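PDB 4XA9: gala protein type 1, 3 or 4 from Legionella pneumophila subsp. pneumophila, which is a leucine-rich repeat protein that may bind small GTPases and stimulate their GTP hydrolysis. Local coordinates for residues A[141-152]-A[164-175]; A[176-187]-A[201-211]. One frame throughout, in Å; residues are numbered along the deposited sequence. Where two conformers were deposited one is given.

Contact 1 of 2, residues A[141-152]-A[164-175]; sequences KKIDLCFNSLED and IKELIASACDVS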
loop_
_atom_site.group_PDB
_atom_site.type_symbol
_atom_site.label_atom_id
_atom_site.label_comp_id
_atom_site.label_asym_id
_atom_site.label_seq_id
_atom_site.Cartn_x
_atom_site.Cartn_y
_atom_site.Cartn_z
ATOM N N LYS A 141 -21.471 -3.971 3.504
ATOM C CA LYS A 141 -21.439 -2.990 4.578
ATOM C C LYS A 141 -20.123 -2.217 4.582
ATOM O O LYS A 141 -20.081 -1.052 4.977
ATOM C CB LYS A 141 -21.661 -3.667 5.931
ATOM C CG LYS A 141 -23.055 -4.255 6.084
ATOM C CD LYS A 141 -23.349 -4.592 7.533
ATOM C CE LYS A 141 -24.800 -5.010 7.714
ATOM N NZ LYS A 141 -25.202 -5.008 9.152
ATOM N N LYS A 142 -19.053 -2.869 4.132
ATOM C CA LYS A 142 -17.737 -2.238 4.066
ATOM C C LYS A 142 -17.022 -2.578 2.764
ATOM O O LYS A 142 -16.957 -3.745 2.375
ATOM C CB LYS A 142 -16.870 -2.670 5.250
ATOM C CG LYS A 142 -15.420 -2.182 5.159
ATOM C CD LYS A 142 -14.601 -2.600 6.377
ATOM C CE LYS A 142 -13.161 -2.101 6.263
ATOM N NZ LYS A 142 -12.355 -2.440 7.470
ATOM N N ILE A 143 -16.489 -1.559 2.094
ATOM C CA ILE A 143 -15.687 -1.758 0.888
ATOM C C ILE A 143 -14.416 -0.912 0.947
ATOM O O ILE A 143 -14.460 0.283 1.267
ATOM C CB ILE A 143 -16.447 -1.383 -0.415
ATOM C CG1 ILE A 143 -17.945 -1.672 -0.305
ATOM C CG2 ILE A 143 -15.871 -2.146 -1.612
ATOM C CD1 ILE A 143 -18.702 -1.385 -1.600
ATOM N N ASP A 144 -13.287 -1.539 0.635
ATOM C CA ASP A 144 -12.017 -0.840 0.502
ATOM C C ASP A 144 -11.591 -0.917 -0.955
ATOM O O ASP A 144 -11.340 -2.009 -1.478
ATOM C CB ASP A 144 -10.959 -1.453 1.425
ATOM C CG ASP A 144 -9.692 -0.600 1.532
ATOM O OD1 ASP A 144 -9.333 0.084 0.546
ATOM O OD2 ASP A 144 -9.046 -0.629 2.605
ATOM N N LEU A 145 -11.510 0.237 -1.608
ATOM C CA LEU A 145 -11.234 0.290 -3.040
ATOM C C LEU A 145 -10.006 1.124 -3.402
ATOM O O LEU A 145 -9.910 1.620 -4.522
ATOM C CB LEU A 145 -12.454 0.844 -3.786
ATOM C CG LEU A 145 -13.682 -0.056 -3.757
ATOM C CD1 LEU A 145 -14.911 0.659 -4.312
ATOM C CD2 LEU A 145 -13.390 -1.343 -4.533
ATOM N N CYS A 146 -9.073 1.275 -2.466
ATOM C CA CYS A 146 -7.881 2.093 -2.703
ATOM C C CYS A 146 -7.151 1.670 -3.972
ATOM O O CYS A 146 -7.133 0.492 -4.309
ATOM C CB CYS A 146 -6.924 2.014 -1.513
ATOM S SG CYS A 146 -7.590 2.693 0.008
ATOM N N PHE A 147 -6.571 2.644 -4.671
ATOM C CA PHE A 147 -5.765 2.407 -5.873
ATOM C C PHE A 147 -6.584 1.869 -7.039
ATOM O O PHE A 147 -6.055 1.159 -7.892
ATOM C CB PHE A 147 -4.602 1.442 -5.591
ATOM C CG PHE A 147 -3.815 1.769 -4.348
ATOM C CD1 PHE A 147 -3.121 2.964 -4.239
ATOM C CD2 PHE A 147 -3.739 0.858 -3.309
ATOM C CE1 PHE A 147 -2.388 3.261 -3.106
ATOM C CE2 PHE A 147 -3.004 1.147 -2.167
ATOM C CZ PHE A 147 -2.325 2.351 -2.069
ATOM N N ASN A 148 -7.869 2.200 -7.066
ATOM C CA ASN A 148 -8.726 1.935 -8.221
ATOM C C ASN A 148 -9.255 3.254 -8.774
ATOM O O ASN A 148 -9.804 4.062 -8.027
ATOM C CB ASN A 148 -9.907 1.025 -7.860
ATOM C CG ASN A 148 -9.480 -0.390 -7.512
ATOM O OD1 ASN A 148 -9.164 -1.193 -8.393
ATOM N ND2 ASN A 148 -9.491 -0.711 -6.222
ATOM N N SER A 149 -9.103 3.476 -10.073
ATOM C CA SER A 149 -9.580 4.727 -10.667
ATOM C C SER A 149 -11.104 4.733 -10.764
ATOM O O SER A 149 -11.673 4.514 -11.835
ATOM C CB SER A 149 -8.955 4.943 -12.047
ATOM O OG SER A 149 -9.334 6.203 -12.583
ATOM N N LEU A 150 -11.760 4.981 -9.634
ATOM C CA LEU A 150 -13.216 4.975 -9.572
ATOM C C LEU A 150 -13.793 6.227 -10.211
ATOM O O LEU A 150 -14.901 6.202 -10.741
ATOM C CB LEU A 150 -13.703 4.885 -8.123
ATOM C CG LEU A 150 -13.200 3.739 -7.246
ATOM C CD1 LEU A 150 -13.753 3.891 -5.840
ATOM C CD2 LEU A 150 -13.589 2.392 -7.845
ATOM N N GLU A 151 -13.039 7.323 -10.126
ATOM C CA GLU A 151 -13.493 8.636 -10.579
ATOM C C GLU A 151 -14.756 9.100 -9.842
ATOM O O GLU A 151 -15.301 8.384 -9.004
ATOM C CB GLU A 151 -13.721 8.624 -12.098
ATOM C CG GLU A 151 -12.437 8.440 -12.897
ATOM C CD GLU A 151 -12.658 8.416 -14.404
ATOM O OE1 GLU A 151 -13.565 7.693 -14.875
ATOM O OE2 GLU A 151 -11.920 9.129 -15.117
ATOM N N ASP A 152 -15.203 10.315 -10.144
ATOM C CA ASP A 152 -16.376 10.889 -9.495
ATOM C C ASP A 152 -17.632 10.073 -9.769
ATOM O O ASP A 152 -18.405 9.786 -8.855
ATOM C CB ASP A 152 -16.582 12.334 -9.959
ATOM C CG ASP A 152 -15.509 13.267 -9.437
ATOM O OD1 ASP A 152 -15.156 13.156 -8.244
ATOM O OD2 ASP A 152 -15.005 14.096 -10.220
ATOM N N ILE A 164 -23.844 0.553 2.529
ATOM C CA ILE A 164 -22.445 0.744 2.902
ATOM C C ILE A 164 -22.283 1.623 4.137
ATOM O O ILE A 164 -22.739 2.767 4.160
ATOM C CB ILE A 164 -21.636 1.361 1.753
ATOM C CG1 ILE A 164 -21.852 0.570 0.467
ATOM C CG2 ILE A 164 -20.147 1.402 2.110
ATOM C CD1 ILE A 164 -21.106 1.148 -0.721
ATOM N N LYS A 165 -21.616 1.087 5.158
ATOM C CA LYS A 165 -21.348 1.830 6.388
ATOM C C LYS A 165 -19.912 2.346 6.409
ATOM O O LYS A 165 -19.613 3.378 7.010
ATOM C CB LYS A 165 -21.604 0.957 7.617
ATOM C CG LYS A 165 -23.063 0.595 7.827
ATOM C CD LYS A 165 -23.879 1.819 8.198
ATOM C CE LYS A 165 -25.346 1.471 8.385
ATOM N NZ LYS A 165 -25.975 0.995 7.120
ATOM N N GLU A 166 -19.019 1.614 5.757
ATOM C CA GLU A 166 -17.621 2.009 5.723
ATOM C C GLU A 166 -17.069 1.943 4.309
ATOM O O GLU A 166 -17.132 0.908 3.654
ATOM C CB GLU A 166 -16.802 1.127 6.666
ATOM C CG GLU A 166 -17.230 1.269 8.117
ATOM C CD GLU A 166 -16.503 0.329 9.045
ATOM O OE1 GLU A 166 -16.481 -0.888 8.766
ATOM O OE2 GLU A 166 -15.951 0.815 10.054
ATOM N N LEU A 167 -16.528 3.061 3.841
ATOM C CA LEU A 167 -15.973 3.132 2.502
ATOM C C LEU A 167 -14.542 3.688 2.531
ATOM O O LEU A 167 -14.295 4.785 3.028
ATOM C CB LEU A 167 -16.877 3.991 1.604
ATOM C CG LEU A 167 -16.419 4.186 0.163
ATOM C CD1 LEU A 167 -16.265 2.842 -0.528
ATOM C CD2 LEU A 167 -17.396 5.074 -0.599
ATOM N N ILE A 168 -13.606 2.906 2.010
ATOM C CA ILE A 168 -12.212 3.315 1.880
ATOM C C ILE A 168 -11.929 3.446 0.396
ATOM O O ILE A 168 -12.040 2.466 -0.347
ATOM C CB ILE A 168 -11.223 2.285 2.507
ATOM C CG1 ILE A 168 -11.826 1.626 3.747
ATOM C CG2 ILE A 168 -9.861 2.917 2.817
ATOM C CD1 ILE A 168 -11.951 2.537 4.898
ATOM N N ALA A 169 -11.572 4.647 -0.043
ATOM C CA ALA A 169 -11.354 4.884 -1.463
ATOM C C ALA A 169 -10.270 5.936 -1.685
ATOM O O ALA A 169 -10.516 6.977 -2.299
ATOM C CB ALA A 169 -12.660 5.304 -2.133
ATOM N N SER A 170 -9.070 5.651 -1.187
ATOM C CA SER A 170 -7.940 6.563 -1.337
ATOM C C SER A 170 -7.210 6.295 -2.649
ATOM O O SER A 170 -7.112 5.149 -3.076
ATOM C CB SER A 170 -6.967 6.429 -0.157
ATOM O OG SER A 170 -7.574 6.801 1.072
ATOM N N ALA A 171 -6.687 7.354 -3.264
ATOM C CA ALA A 171 -6.033 7.263 -4.573
ATOM C C ALA A 171 -6.982 6.668 -5.605
ATOM O O ALA A 171 -6.652 5.686 -6.277
ATOM C CB ALA A 171 -4.747 6.440 -4.484
ATOM N N CYS A 172 -8.166 7.263 -5.722
ATOM C CA CYS A 172 -9.195 6.746 -6.617
ATOM C C CYS A 172 -9.670 7.774 -7.641
ATOM O O CYS A 172 -10.743 7.613 -8.230
ATOM C CB CYS A 172 -10.393 6.233 -5.809
ATOM S SG CYS A 172 -10.072 4.709 -4.855
ATOM N N ASP A 173 -8.869 8.815 -7.849
ATOM C CA ASP A 173 -9.194 9.894 -8.789
ATOM C C ASP A 173 -10.529 10.570 -8.468
ATOM O O ASP A 173 -11.310 10.890 -9.366
ATOM C CB ASP A 173 -9.199 9.369 -10.231
ATOM C CG ASP A 173 -7.807 9.001 -10.723
ATOM O OD1 ASP A 173 -6.848 9.722 -10.383
ATOM O OD2 ASP A 173 -7.667 7.984 -11.435
ATOM N N VAL A 174 -10.776 10.799 -7.182
ATOM C CA VAL A 174 -11.987 11.479 -6.740
ATOM C C VAL A 174 -11.754 12.983 -6.601
ATOM O O VAL A 174 -10.789 13.411 -5.961
ATOM C CB VAL A 174 -12.478 10.919 -5.388
ATOM C CG1 VAL A 174 -13.666 11.714 -4.879
ATOM C CG2 VAL A 174 -12.831 9.450 -5.517
ATOM N N SER A 175 -12.629 13.787 -7.199
ATOM C CA SER A 175 -12.562 15.235 -7.007
ATOM C C SER A 175 -13.683 15.698 -6.082
ATOM O O SER A 175 -14.369 14.879 -5.482
ATOM C CB SER A 175 -12.652 15.972 -8.344
ATOM O OG SER A 175 -13.963 15.877 -8.879
HETATM O O HOH W 1 -13.888 -2.413 10.091
HETATM O O HOH W 2 -13.567 12.075 -11.596
#
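Asp-144 lays its carboxylate against the branched carbon of Ile-168, with CG 3.4 Å from Ile-168 CB, where two neighbouring parallel strands of a leucine-rich repeat solenoid run side by side. Strands 142-144 and 166-168 diverge by only 3°, and their ladder includes a nearly straight bond from Ile-168 N to Ile-143 O (N-H...O 174°). On the same face as Asp-144, the extended Lys-142 chain crosses Glu-166; a water bridges Lys-142 NZ and Glu-166 OE1, while NZ also bonds Tyr-121. The other face carries Ile-143, whose CD1 meets Ile-164 CD1 at 3.6 Å, and Leu-167.

Past the strands the two loops stay in step. Phe-147 N bonds to Ser-170 O, and Ala-171 CB approaches Phe-147 CD1 at 3.8 Å. Asp-144 OD1 accepts from Cys-146 N in an Asx turn, which ties the carboxylate to its own loop. Asn-148 ND2 reaches Leu-145 O from above the carbonyl plane, and this buried amide extends to the preceding coil through Asn-125 and Ala-122. A second protein chain lies along this edge, stacking an aromatic ring on Phe-147 and pairing a basic side chain with Asp-173.

Ser-149 OG, set anti to its own nitrogen (chi1 -176°), donates to the anti lone pair of Asp-173 OD2 at 2.7 Å. Farther on, Asp-152 holds the N-cap residue of the next helix through its backbone: OD1 accepts from Ser-175 N at 2.8 Å, on the syn side and somewhat out of the carboxylate plane.

Contact 2 of 2, residues A[176-187]-A[201-211]; sequences DIGAIELAKNNQ and KSTLHFANNTS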
loop_
_atom_site.group_PDB
_atom_site.type_symbol
_atom_site.label_atom_id
_atom_site.label_comp_id
_atom_site.label_asym_id
_atom_site.label_seq_id
_atom_site.Cartn_x
_atom_site.Cartn_y
_atom_site.Cartn_z
ATOM N N ASP A 176 -13.873 17.015 -5.992
ATOM C CA ASP A 176 -14.905 17.598 -5.138
ATOM C C ASP A 176 -16.297 17.116 -5.507
ATOM O O ASP A 176 -17.147 16.949 -4.637
ATOM C CB ASP A 176 -14.860 19.127 -5.201
ATOM C CG ASP A 176 -13.662 19.708 -4.472
ATOM O OD1 ASP A 176 -13.344 19.214 -3.372
ATOM O OD2 ASP A 176 -13.045 20.663 -4.994
ATOM N N ILE A 177 -16.522 16.894 -6.798
ATOM C CA ILE A 177 -17.805 16.410 -7.297
ATOM C C ILE A 177 -18.222 15.103 -6.628
ATOM O O ILE A 177 -19.362 14.948 -6.180
ATOM C CB ILE A 177 -17.761 16.180 -8.819
ATOM C CG1 ILE A 177 -17.296 17.448 -9.539
ATOM C CG2 ILE A 177 -19.117 15.713 -9.332
ATOM C CD1 ILE A 177 -18.174 18.642 -9.287
ATOM N N GLY A 178 -17.293 14.158 -6.575
ATOM C CA GLY A 178 -17.566 12.874 -5.957
ATOM C C GLY A 178 -17.633 12.985 -4.450
ATOM O O GLY A 178 -18.503 12.396 -3.812
ATOM N N ALA A 179 -16.710 13.750 -3.880
ATOM C CA ALA A 179 -16.616 13.875 -2.429
ATOM C C ALA A 179 -17.869 14.522 -1.848
ATOM O O ALA A 179 -18.352 14.114 -0.793
ATOM C CB ALA A 179 -15.378 14.670 -2.044
ATOM N N ILE A 180 -18.399 15.524 -2.542
ATOM C CA ILE A 180 -19.608 16.195 -2.081
ATOM C C ILE A 180 -20.794 15.226 -2.030
ATOM O O ILE A 180 -21.576 15.243 -1.077
ATOM C CB ILE A 180 -19.938 17.417 -2.967
ATOM C CG1 ILE A 180 -18.942 18.540 -2.677
ATOM C CG2 ILE A 180 -21.357 17.918 -2.701
ATOM C CD1 ILE A 180 -19.002 19.705 -3.648
ATOM N N GLU A 181 -20.916 14.353 -3.026
ATOM C CA GLU A 181 -22.016 13.391 -3.021
ATOM C C GLU A 181 -21.845 12.369 -1.894
ATOM O O GLU A 181 -22.818 11.974 -1.252
ATOM C CB GLU A 181 -22.134 12.693 -4.379
ATOM C CG GLU A 181 -22.455 13.661 -5.510
ATOM C CD GLU A 181 -23.631 14.574 -5.183
ATOM O OE1 GLU A 181 -24.698 14.061 -4.775
ATOM O OE2 GLU A 181 -23.475 15.808 -5.313
ATOM N N LEU A 182 -20.608 11.958 -1.638
ATOM C CA LEU A 182 -20.333 11.090 -0.498
ATOM C C LEU A 182 -20.648 11.800 0.821
ATOM O O LEU A 182 -21.133 11.183 1.767
ATOM C CB LEU A 182 -18.874 10.625 -0.516
ATOM C CG LEU A 182 -18.542 9.540 -1.542
ATOM C CD1 LEU A 182 -17.039 9.317 -1.623
ATOM C CD2 LEU A 182 -19.252 8.240 -1.196
ATOM N N ALA A 183 -20.371 13.097 0.881
ATOM C CA ALA A 183 -20.661 13.876 2.078
ATOM C C ALA A 183 -22.160 13.925 2.357
ATOM O O ALA A 183 -22.582 13.890 3.515
ATOM C CB ALA A 183 -20.104 15.288 1.942
ATOM N N LYS A 184 -22.954 13.999 1.292
ATOM C CA LYS A 184 -24.406 14.072 1.415
ATOM C C LYS A 184 -25.010 12.760 1.917
ATOM O O LYS A 184 -26.114 12.749 2.471
ATOM C CB LYS A 184 -25.037 14.463 0.075
ATOM C CG LYS A 184 -24.737 15.892 -0.357
ATOM C CD LYS A 184 -25.391 16.231 -1.691
ATOM C CE LYS A 184 -25.084 17.666 -2.096
ATOM N NZ LYS A 184 -25.673 18.020 -3.419
ATOM N N ASN A 185 -24.282 11.659 1.714
ATOM C CA ASN A 185 -24.691 10.339 2.189
ATOM C C ASN A 185 -24.960 10.349 3.691
ATOM O O ASN A 185 -24.191 10.931 4.455
ATOM C CB ASN A 185 -23.609 9.302 1.860
ATOM C CG ASN A 185 -23.923 7.928 2.409
ATOM O OD1 ASN A 185 -23.823 7.696 3.611
ATOM N ND2 ASN A 185 -24.258 6.996 1.523
ATOM N N ASN A 186 -26.043 9.700 4.110
ATOM C CA ASN A 186 -26.424 9.691 5.521
ATOM C C ASN A 186 -26.253 8.351 6.223
ATOM O O ASN A 186 -26.758 8.169 7.326
ATOM C CB ASN A 186 -27.880 10.139 5.675
ATOM C CG ASN A 186 -28.092 11.576 5.259
ATOM O OD1 ASN A 186 -27.730 12.500 5.989
ATOM N ND2 ASN A 186 -28.693 11.776 4.091
ATOM N N GLN A 187 -25.545 7.413 5.601
ATOM C CA GLN A 187 -25.355 6.101 6.220
ATOM C C GLN A 187 -23.905 5.834 6.619
ATOM O O GLN A 187 -23.648 5.173 7.628
ATOM C CB GLN A 187 -25.844 4.986 5.289
ATOM C CG GLN A 187 -27.348 4.948 5.107
ATOM C CD GLN A 187 -27.837 5.985 4.126
ATOM O OE1 GLN A 187 -27.201 6.232 3.098
ATOM N NE2 GLN A 187 -28.969 6.606 4.436
ATOM N N LYS A 201 -13.699 23.110 -1.252
ATOM C CA LYS A 201 -15.073 23.098 -1.747
ATOM C C LYS A 201 -15.934 21.979 -1.144
ATOM O O LYS A 201 -17.148 22.132 -1.009
ATOM C CB LYS A 201 -15.085 22.967 -3.272
ATOM C CG LYS A 201 -15.634 24.178 -4.001
ATOM C CD LYS A 201 -16.347 23.771 -5.285
ATOM C CE LYS A 201 -17.544 22.876 -4.985
ATOM N NZ LYS A 201 -18.285 22.470 -6.214
ATOM N N SER A 202 -15.318 20.854 -0.795
ATOM C CA SER A 202 -16.089 19.741 -0.245
ATOM C C SER A 202 -16.381 19.890 1.238
ATOM O O SER A 202 -17.276 19.226 1.765
ATOM C CB SER A 202 -15.360 18.415 -0.464
ATOM O OG SER A 202 -15.197 18.133 -1.840
ATOM N N THR A 203 -15.625 20.745 1.921
ATOM C CA THR A 203 -15.565 20.645 3.375
ATOM C C THR A 203 -16.842 21.101 4.067
ATOM O O THR A 203 -17.191 20.560 5.121
ATOM C CB THR A 203 -14.370 21.420 3.941
ATOM O OG1 THR A 203 -14.500 22.808 3.626
ATOM C CG2 THR A 203 -13.064 20.873 3.350
ATOM N N LEU A 204 -17.548 22.071 3.484
ATOM C CA LEU A 204 -18.819 22.503 4.056
ATOM C C LEU A 204 -19.789 21.322 4.105
ATOM O O LEU A 204 -20.466 21.098 5.108
ATOM C CB LEU A 204 -19.426 23.668 3.262
ATOM C CG LEU A 204 -20.846 24.054 3.678
ATOM C CD1 LEU A 204 -20.866 24.475 5.134
ATOM C CD2 LEU A 204 -21.407 25.158 2.784
ATOM N N HIS A 205 -19.823 20.540 3.036
ATOM C CA HIS A 205 -20.716 19.388 2.983
ATOM C C HIS A 205 -20.349 18.320 4.007
ATOM O O HIS A 205 -21.234 17.629 4.521
ATOM C CB HIS A 205 -20.730 18.802 1.575
ATOM C CG HIS A 205 -21.240 19.760 0.547
ATOM N ND1 HIS A 205 -22.582 19.918 0.280
ATOM C CD2 HIS A 205 -20.591 20.636 -0.258
ATOM C CE1 HIS A 205 -22.739 20.839 -0.653
ATOM N NE2 HIS A 205 -21.546 21.292 -0.996
ATOM N N PHE A 206 -19.060 18.183 4.313
ATOM C CA PHE A 206 -18.646 17.251 5.359
ATOM C C PHE A 206 -18.910 17.847 6.743
ATOM O O PHE A 206 -19.180 17.122 7.693
ATOM C CB PHE A 206 -17.161 16.872 5.227
ATOM C CG PHE A 206 -16.870 15.892 4.113
ATOM C CD1 PHE A 206 -17.400 14.605 4.134
ATOM C CD2 PHE A 206 -16.048 16.251 3.058
ATOM C CE1 PHE A 206 -17.126 13.708 3.114
ATOM C CE2 PHE A 206 -15.769 15.361 2.035
ATOM C CZ PHE A 206 -16.311 14.083 2.065
ATOM N N ALA A 207 -18.818 19.167 6.870
ATOM C CA ALA A 207 -19.160 19.799 8.140
ATOM C C ALA A 207 -20.647 19.601 8.441
ATOM O O ALA A 207 -21.043 19.468 9.600
ATOM C CB ALA A 207 -18.812 21.288 8.127
ATOM N N ASN A 208 -21.471 19.569 7.400
ATOM C CA ASN A 208 -22.911 19.425 7.614
ATOM C C ASN A 208 -23.393 17.970 7.549
ATOM O O ASN A 208 -24.577 17.689 7.748
ATOM C CB ASN A 208 -23.683 20.289 6.611
ATOM C CG ASN A 208 -23.578 21.778 6.923
ATOM O OD1 ASN A 208 -23.330 22.169 8.065
ATOM N ND2 ASN A 208 -23.789 22.611 5.911
ATOM N N ASN A 209 -22.474 17.053 7.270
ATOM C CA ASN A 209 -22.754 15.625 7.375
ATOM C C ASN A 209 -23.108 15.250 8.816
ATOM O O ASN A 209 -22.511 15.770 9.762
ATOM C CB ASN A 209 -21.542 14.817 6.891
ATOM C CG ASN A 209 -21.703 13.323 7.110
ATOM O OD1 ASN A 209 -21.524 12.830 8.222
ATOM N ND2 ASN A 209 -22.013 12.595 6.044
ATOM N N THR A 210 -24.072 14.350 8.992
ATOM C CA THR A 210 -24.502 13.976 10.337
ATOM C C THR A 210 -24.245 12.508 10.679
ATOM O O THR A 210 -24.547 12.067 11.785
ATOM C CB THR A 210 -26.003 14.247 10.535
ATOM O OG1 THR A 210 -26.753 13.524 9.550
ATOM C CG2 THR A 210 -26.305 15.741 10.418
ATOM N N SER A 211 -23.671 11.756 9.745
ATOM C CA SER A 211 -23.499 10.316 9.930
ATOM C C SER A 211 -22.060 9.930 10.274
ATOM O O SER A 211 -21.824 9.068 11.118
ATOM C CB SER A 211 -23.950 9.561 8.674
ATOM O OG SER A 211 -23.122 9.862 7.559
HETATM O O HOH W 3 -25.049 13.160 6.318
#
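Ile-180 places its CG2 methyl squarely over the centre of the His-205 imidazole, 3.6 Å from the centroid and 3° off the ring normal, which meets the geometry of a CH-pi contact. Beside it, Ala-183 CB sits over one face of the Phe-206 ring, 3.7 Å from the centroid but 20° off the normal, so this methyl is displaced toward the rim. These two contacts join successive helices on the outer side of the leucine-rich repeat solenoid: the axes of 176-184 and 203-207 run nearly parallel (10°) and approach to 8.4 Å. Ala-183 CB also touches the aliphatic CB of His-205, at 3.6 Å. Phe-206 continues inward to Leu-191 and across to Leu-230.

At the N-terminal end, Ser-202 OG donates to Asp-176 OD1 at 2.6 Å, arriving on the anti side and out of the carboxylate plane; OD2 of the same group bonds Thr-199. Lys-201, bent at chi2 and chi3, lays its CE against Ile-180 CD1.

At the C-terminal end, Asn-209 holds its CG anti to the backbone nitrogen, which swings the amide toward helix 176-184. Its ND2 bonds Ala-183 O at 2.9 Å with an almost straight hydrogen, the acceptor lying in the amide plane. On the other branch, OD1 takes Ser-211 N in an Asx turn and also Leu-212 N. Asn-185 makes the equivalent Asx turn with Gln-187 N and likewise receives Leu-188 N.

The chemistry thus divides along the interface: methyl-to-ring packing holds the middle, while one directional hydrogen bond near each end, Ser-202 to Asp-176 and Asn-209 to Ala-183, would favour this register of the two segments.

How the contacts relate
Contact 1 comes first along the chain and closes before contact 2 opens, with segment 164-175 running directly into helix 176-184. Their centres lie 14 Å apart, on different layers of one leucine-rich repeat solenoid: contact 1 belongs to the parallel sheet and the loops after it, contact 2 to the helical layer. They meet directly, since Asp-152 OD1 is 2.9 Å from Gly-178 N, a probable hydrogen bond, and Leu-167 CD2 packs against Leu-182 CD2 at 3.7 Å. The partner chain borders contact 1 but touches neither segment of contact 2, which places the protein-protein interface on the sheet-and-loop side of this region and leaves the helix pair away from it.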